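Side-chain contacts in uracil-DNA glycosylase (Nitratifractor salsuginis, PDB 5X3G), which belongs to the uracil-DNA glycosylase family, whose alpha/beta fold places a four-stranded parallel beta-sheet between helices: residues D40-W45 against I183-A188; M169-T174 against R187-K192. All blocks are in the same frame, centred on the assembly; numbering follows the deposited sequence.

Interaction 1: D40-W45 against I183-A188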
loop_
_atom_site.group_PDB
_atom_site.type_symbol
_atom_site.label_atom_id
_atom_site.label_comp_id
_atom_site.label_asym_id
_atom_site.label_seq_id
_atom_site.Cartn_x
_atom_site.Cartn_y
_atom_site.Cartn_z
ATOM N N ASP A 40 -2.585 -13.951 -21.330
ATOM C CA ASP A 40 -1.365 -13.682 -22.093
ATOM C C ASP A 40 -1.407 -12.325 -22.787
ATOM O O ASP A 40 -0.420 -11.578 -22.758
ATOM C CB ASP A 40 -1.130 -14.796 -23.114
ATOM C CG ASP A 40 -0.397 -15.984 -22.523
ATOM O OD1 ASP A 40 0.841 -15.904 -22.375
ATOM O OD2 ASP A 40 -1.056 -16.995 -22.201
ATOM N N SER A 41 -2.531 -11.988 -23.427
ATOM C CA SER A 41 -2.627 -10.696 -24.101
ATOM C C SER A 41 -2.467 -9.549 -23.112
ATOM O O SER A 41 -1.798 -8.551 -23.410
ATOM C CB SER A 41 -3.959 -10.583 -24.843
ATOM N N TYR A 42 -3.065 -9.680 -21.925
ATOM C CA TYR A 42 -2.893 -8.665 -20.891
ATOM C C TYR A 42 -1.423 -8.499 -20.525
ATOM O O TYR A 42 -0.947 -7.375 -20.320
ATOM C CB TYR A 42 -3.719 -9.033 -19.659
ATOM C CG TYR A 42 -3.923 -7.895 -18.685
ATOM C CD1 TYR A 42 -5.019 -7.050 -18.796
ATOM C CD2 TYR A 42 -3.018 -7.664 -17.657
ATOM C CE1 TYR A 42 -5.210 -6.007 -17.910
ATOM C CE2 TYR A 42 -3.201 -6.622 -16.765
ATOM C CZ TYR A 42 -4.298 -5.797 -16.898
ATOM O OH TYR A 42 -4.488 -4.762 -16.014
ATOM N N LEU A 43 -0.682 -9.609 -20.451
ATOM C CA LEU A 43 0.740 -9.530 -20.131
ATOM C C LEU A 43 1.524 -8.858 -21.252
ATOM O O LEU A 43 2.471 -8.108 -20.988
ATOM C CB LEU A 43 1.296 -10.925 -19.848
ATOM C CG LEU A 43 1.023 -11.473 -18.447
ATOM C CD1 LEU A 43 1.531 -12.898 -18.313
ATOM C CD2 LEU A 43 1.669 -10.574 -17.409
ATOM N N GLU A 44 1.154 -9.119 -22.508
ATOM C CA GLU A 44 1.831 -8.459 -23.621
ATOM C C GLU A 44 1.576 -6.956 -23.605
ATOM O O GLU A 44 2.508 -6.158 -23.778
ATOM C CB GLU A 44 1.378 -9.070 -24.948
ATOM N N TRP A 45 0.318 -6.553 -23.398
ATOM C CA TRP A 45 0.004 -5.134 -23.266
ATOM C C TRP A 45 0.777 -4.500 -22.120
ATOM O O TRP A 45 1.282 -3.378 -22.244
ATOM C CB TRP A 45 -1.495 -4.942 -23.051
ATOM C CG TRP A 45 -1.831 -3.562 -22.581
ATOM C CD1 TRP A 45 -1.740 -2.410 -23.301
ATOM C CD2 TRP A 45 -2.287 -3.183 -21.275
ATOM N NE1 TRP A 45 -2.124 -1.337 -22.533
ATOM C CE2 TRP A 45 -2.463 -1.786 -21.284
ATOM C CE3 TRP A 45 -2.570 -3.892 -20.103
ATOM C CZ2 TRP A 45 -2.907 -1.084 -20.168
ATOM C CZ3 TRP A 45 -3.011 -3.191 -18.995
ATOM C CH2 TRP A 45 -3.175 -1.802 -19.036
ATOM N N ILE A 183 -9.291 -4.852 -11.736
ATOM C CA ILE A 183 -9.324 -5.595 -10.478
ATOM C C ILE A 183 -9.740 -7.041 -10.727
ATOM O O ILE A 183 -9.151 -7.983 -10.174
ATOM C CB ILE A 183 -10.257 -4.895 -9.471
ATOM C CG1 ILE A 183 -9.622 -3.594 -8.976
ATOM C CG2 ILE A 183 -10.591 -5.814 -8.304
ATOM C CD1 ILE A 183 -10.627 -2.538 -8.576
ATOM N N ARG A 184 -10.744 -7.239 -11.585
ATOM C CA ARG A 184 -11.157 -8.596 -11.928
ATOM C C ARG A 184 -10.032 -9.353 -12.623
ATOM O O ARG A 184 -9.823 -10.545 -12.365
ATOM C CB ARG A 184 -12.411 -8.543 -12.801
ATOM C CG ARG A 184 -13.007 -9.885 -13.178
ATOM C CD ARG A 184 -14.496 -9.872 -12.865
ATOM N NE ARG A 184 -15.235 -10.941 -13.529
ATOM C CZ ARG A 184 -16.351 -11.483 -13.051
ATOM N NH1 ARG A 184 -16.851 -11.069 -11.894
ATOM N NH2 ARG A 184 -16.962 -12.442 -13.728
ATOM N N ALA A 185 -9.274 -8.671 -13.486
ATOM C CA ALA A 185 -8.172 -9.324 -14.184
ATOM C C ALA A 185 -7.026 -9.677 -13.240
ATOM O O ALA A 185 -6.260 -10.605 -13.521
ATOM C CB ALA A 185 -7.666 -8.434 -15.318
ATOM N N TRP A 186 -6.885 -8.956 -12.129
ATOM C CA TRP A 186 -5.807 -9.195 -11.175
ATOM C C TRP A 186 -6.221 -10.086 -10.013
ATOM O O TRP A 186 -5.367 -10.445 -9.190
ATOM C CB TRP A 186 -5.281 -7.864 -10.632
ATOM C CG TRP A 186 -4.425 -7.120 -11.606
ATOM C CD1 TRP A 186 -4.839 -6.225 -12.546
ATOM C CD2 TRP A 186 -3.003 -7.212 -11.739
ATOM N NE1 TRP A 186 -3.763 -5.753 -13.259
ATOM C CE2 TRP A 186 -2.623 -6.344 -12.780
ATOM C CE3 TRP A 186 -2.014 -7.945 -11.077
ATOM C CZ2 TRP A 186 -1.298 -6.188 -13.175
ATOM C CZ3 TRP A 186 -0.699 -7.792 -11.471
ATOM C CH2 TRP A 186 -0.352 -6.918 -12.510
ATOM N N ARG A 187 -7.502 -10.448 -9.923
ATOM C CA ARG A 187 -7.971 -11.231 -8.784
ATOM C C ARG A 187 -7.244 -12.571 -8.681
ATOM O O ARG A 187 -6.888 -13.009 -7.583
ATOM C CB ARG A 187 -9.483 -11.435 -8.884
ATOM C CG ARG A 187 -10.060 -12.292 -7.779
ATOM C CD ARG A 187 -11.564 -12.349 -7.899
ATOM N NE ARG A 187 -12.123 -11.001 -7.964
ATOM C CZ ARG A 187 -13.197 -10.673 -8.673
ATOM N NH1 ARG A 187 -13.834 -11.598 -9.378
ATOM N NH2 ARG A 187 -13.633 -9.421 -8.682
ATOM N N ALA A 188 -7.011 -13.236 -9.817
ATOM C CA ALA A 188 -6.265 -14.493 -9.791
ATOM C C ALA A 188 -4.831 -14.287 -9.319
ATOM O O ALA A 188 -4.274 -15.148 -8.621
ATOM C CB ALA A 188 -6.280 -15.146 -11.174
#
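Tyr42 and Ala185 mark the nearest approach of the two helical segments, with CA atoms 8.6 Å apart. At that separation side chains must bridge the gap, and the two segments bury only 122 Å² between them. The 183-188 turn is irregular: weak bonds run from Trp186 N to Ile183 O and from Arg187 N to Arg184 O. Tyr42 and Trp186 both span the gap. With CG anti to the backbone N (chi1 -164°), the Tyr42 ring extends from helix 40-48 toward helix 179-196, and its CE1 lies 4.3 Å from Ala185 CB. Trp186 NE1 donates to Tyr42 OH over 3.0 Å with an N-H...O angle of 144°, the hydroxyl lying somewhat out of the indole plane. The ring planes stand at 84°, and Tyr42 CE2 comes 4.0 Å from Trp186 CE2, giving an oblique apolar contact beside the polar one. The same hydroxyl is hydrogen-bonded to His182 ND1, a second grip that helps fix its position. Trp45 packs on one face of the Tyr42 ring, its CE3 4.0 Å above the plane and over the centre. The arrangement is a helix-helix contact in which an N-terminal helix docks on the crossover helix of the alpha/beta fold.

Interaction 2: M169-T174 against R187-K192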
loop_
_atom_site.group_PDB
_atom_site.type_symbol
_atom_site.label_atom_id
_atom_site.label_comp_id
_atom_site.label_asym_id
_atom_site.label_seq_id
_atom_site.Cartn_x
_atom_site.Cartn_y
_atom_site.Cartn_z
HETATM N N MSE A 169 -5.136 -4.177 -5.092
HETATM C CA MSE A 169 -5.864 -5.312 -5.671
HETATM C C MSE A 169 -5.540 -5.482 -7.152
HETATM O O MSE A 169 -5.417 -6.605 -7.645
HETATM C CB MSE A 169 -7.372 -5.150 -5.475
HETATM C CG MSE A 169 -7.815 -5.246 -4.029
HETATM SE SE MSE A 169 -7.524 -7.030 -3.306
HETATM C CE MSE A 169 -9.378 -7.490 -2.913
ATOM N N ALA A 170 -5.417 -4.361 -7.858
ATOM C CA ALA A 170 -4.848 -4.316 -9.196
ATOM C C ALA A 170 -3.628 -3.406 -9.166
ATOM O O ALA A 170 -3.639 -2.367 -8.501
ATOM C CB ALA A 170 -5.863 -3.813 -10.229
ATOM N N LEU A 171 -2.577 -3.794 -9.883
ATOM C CA LEU A 171 -1.309 -3.077 -9.829
ATOM C C LEU A 171 -1.191 -1.964 -10.863
ATOM O O LEU A 171 -0.173 -1.264 -10.878
ATOM C CB LEU A 171 -0.140 -4.053 -10.002
ATOM C CG LEU A 171 -0.034 -5.194 -8.990
ATOM C CD1 LEU A 171 1.288 -5.931 -9.164
ATOM C CD2 LEU A 171 -0.192 -4.687 -7.562
ATOM N N LEU A 172 -2.191 -1.773 -11.723
ATOM C CA LEU A 172 -2.111 -0.722 -12.726
ATOM C C LEU A 172 -3.472 -0.064 -12.897
ATOM O O LEU A 172 -4.512 -0.637 -12.568
ATOM C CB LEU A 172 -1.582 -1.260 -14.068
ATOM C CG LEU A 172 -2.339 -2.349 -14.839
ATOM C CD1 LEU A 172 -3.551 -1.802 -15.586
ATOM C CD2 LEU A 172 -1.389 -3.057 -15.794
ATOM N N PHE A 173 -3.440 1.154 -13.438
ATOM C CA PHE A 173 -4.618 1.984 -13.647
ATOM C C PHE A 173 -4.562 2.552 -15.057
ATOM O O PHE A 173 -3.508 3.027 -15.490
ATOM C CB PHE A 173 -4.668 3.119 -12.612
ATOM C CG PHE A 173 -5.742 4.148 -12.866
ATOM C CD1 PHE A 173 -6.975 4.041 -12.247
ATOM C CD2 PHE A 173 -5.507 5.239 -13.690
ATOM C CE1 PHE A 173 -7.959 4.984 -12.459
ATOM C CE2 PHE A 173 -6.489 6.186 -13.912
ATOM C CZ PHE A 173 -7.716 6.058 -13.292
ATOM N N THR A 174 -5.688 2.510 -15.767
ATOM C CA THR A 174 -5.800 3.128 -17.084
ATOM C C THR A 174 -6.785 4.289 -17.078
ATOM O O THR A 174 -6.434 5.409 -17.461
ATOM C CB THR A 174 -6.208 2.085 -18.136
ATOM O OG1 THR A 174 -7.428 1.445 -17.739
ATOM C CG2 THR A 174 -5.122 1.036 -18.295
ATOM N N ARG A 187 -7.502 -10.448 -9.923
ATOM C CA ARG A 187 -7.971 -11.231 -8.784
ATOM C C ARG A 187 -7.244 -12.571 -8.681
ATOM O O ARG A 187 -6.888 -13.009 -7.583
ATOM C CB ARG A 187 -9.483 -11.435 -8.884
ATOM C CG ARG A 187 -10.060 -12.292 -7.779
ATOM C CD ARG A 187 -11.564 -12.349 -7.899
ATOM N NE ARG A 187 -12.123 -11.001 -7.964
ATOM C CZ ARG A 187 -13.197 -10.673 -8.673
ATOM N NH1 ARG A 187 -13.834 -11.598 -9.378
ATOM N NH2 ARG A 187 -13.633 -9.421 -8.682
ATOM N N ALA A 188 -7.011 -13.236 -9.817
ATOM C CA ALA A 188 -6.265 -14.493 -9.791
ATOM C C ALA A 188 -4.831 -14.287 -9.319
ATOM O O ALA A 188 -4.274 -15.148 -8.621
ATOM C CB ALA A 188 -6.280 -15.146 -11.174
ATOM N N PHE A 189 -4.222 -13.159 -9.694
ATOM C CA PHE A 189 -2.899 -12.813 -9.187
ATOM C C PHE A 189 -2.917 -12.687 -7.669
ATOM O O PHE A 189 -2.042 -13.226 -6.979
ATOM C CB PHE A 189 -2.421 -11.511 -9.837
ATOM C CG PHE A 189 -1.232 -10.885 -9.155
ATOM C CD1 PHE A 189 0.056 -11.235 -9.525
ATOM C CD2 PHE A 189 -1.402 -9.928 -8.164
ATOM C CE1 PHE A 189 1.150 -10.662 -8.907
ATOM C CE2 PHE A 189 -0.310 -9.354 -7.544
ATOM C CZ PHE A 189 0.968 -9.717 -7.914
ATOM N N ILE A 190 -3.908 -11.972 -7.128
ATOM C CA ILE A 190 -3.981 -11.784 -5.680
ATOM C C ILE A 190 -4.195 -13.120 -4.978
ATOM O O ILE A 190 -3.526 -13.433 -3.986
ATOM C CB ILE A 190 -5.086 -10.777 -5.313
ATOM C CG1 ILE A 190 -4.785 -9.401 -5.911
ATOM C CG2 ILE A 190 -5.208 -10.664 -3.804
ATOM C CD1 ILE A 190 -3.482 -8.809 -5.433
ATOM N N GLU A 191 -5.137 -13.924 -5.480
ATOM C CA GLU A 191 -5.412 -15.225 -4.875
ATOM C C GLU A 191 -4.169 -16.105 -4.856
ATOM O O GLU A 191 -3.880 -16.762 -3.848
ATOM C CB GLU A 191 -6.548 -15.923 -5.625
ATOM N N LYS A 192 -3.413 -16.128 -5.959
ATOM C CA LYS A 192 -2.195 -16.931 -5.984
ATOM C C LYS A 192 -1.142 -16.375 -5.030
ATOM O O LYS A 192 -0.432 -17.140 -4.363
ATOM C CB LYS A 192 -1.644 -17.006 -7.407
ATOM C CG LYS A 192 -0.519 -18.007 -7.558
ATOM C CD LYS A 192 -1.020 -19.404 -7.246
ATOM C CE LYS A 192 0.101 -20.417 -7.311
ATOM N NZ LYS A 192 -0.400 -21.805 -7.110
#
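Leu171 extends its CD1 methyl to the far end of the Phe189 ring, 4.0 Å from CZ and scarcely farther from CE2. The setting is a beta-alpha-beta crossover: 169-174 belongs to the loop that follows strand 164-168. Helix 179-196, which carries 187-192, leads on to strand 203-207 of the same parallel sheet. Backbone hydrogen bonds between Met169 and Gly77 and between Ala170 and Gln78 keep the start of this loop beside the end of strand 73-77. The helix is kinked here, since the amides of Ala188 and Phe189 lack bonds to the preceding turn, whereas Glu191 N and Lys192 N bond regularly to Arg187 O and Ala188 O. Phe189 has CG anti to its own amide nitrogen (chi1 166°), and its ring meets the leucine obliquely, the two side chains crossing at about a right angle. Leu31, Ala34 and Leu35 of helix 28-35 also touch that ring, completing an apolar cluster. Nearer the strand, Met169, present as selenomethionine, brings SE to 4.3 Å from Ile190 CG2. Here the backbones approach most closely, with the CA atoms of Met169 and Ile190 6.7 Å apart. The other branch of Ile190, beside its backbone N (chi1 -62°), turns to the loop main chain: CG1 rests 3.4 Å from Met169 O, and CD1 3.7 Å from that oxygen.

How the interactions relate
Helix 179-196 serves both contacts, and their segments overlap at Arg187 and Ala188. Interaction 1 is partly buried, about 20 Å from the chain centre to its own centre, and combines a polar link with aromatic packing. Interaction 2, about 13 Å out, is buried and apolar, and joins the helix to the loop entering it. Their centres are about 8 Å apart, and Trp186 CB lies 3.2 Å from Met169 O. Trp186 also packs edge-to-face with Phe189, so adjoining aromatic rings connect the outer helix pair to the core. Segments 40-45 and 169-174 meet through Trp45 and Leu172, and His182 bonds Tyr42 OH of one and Thr174 OG1 of the other.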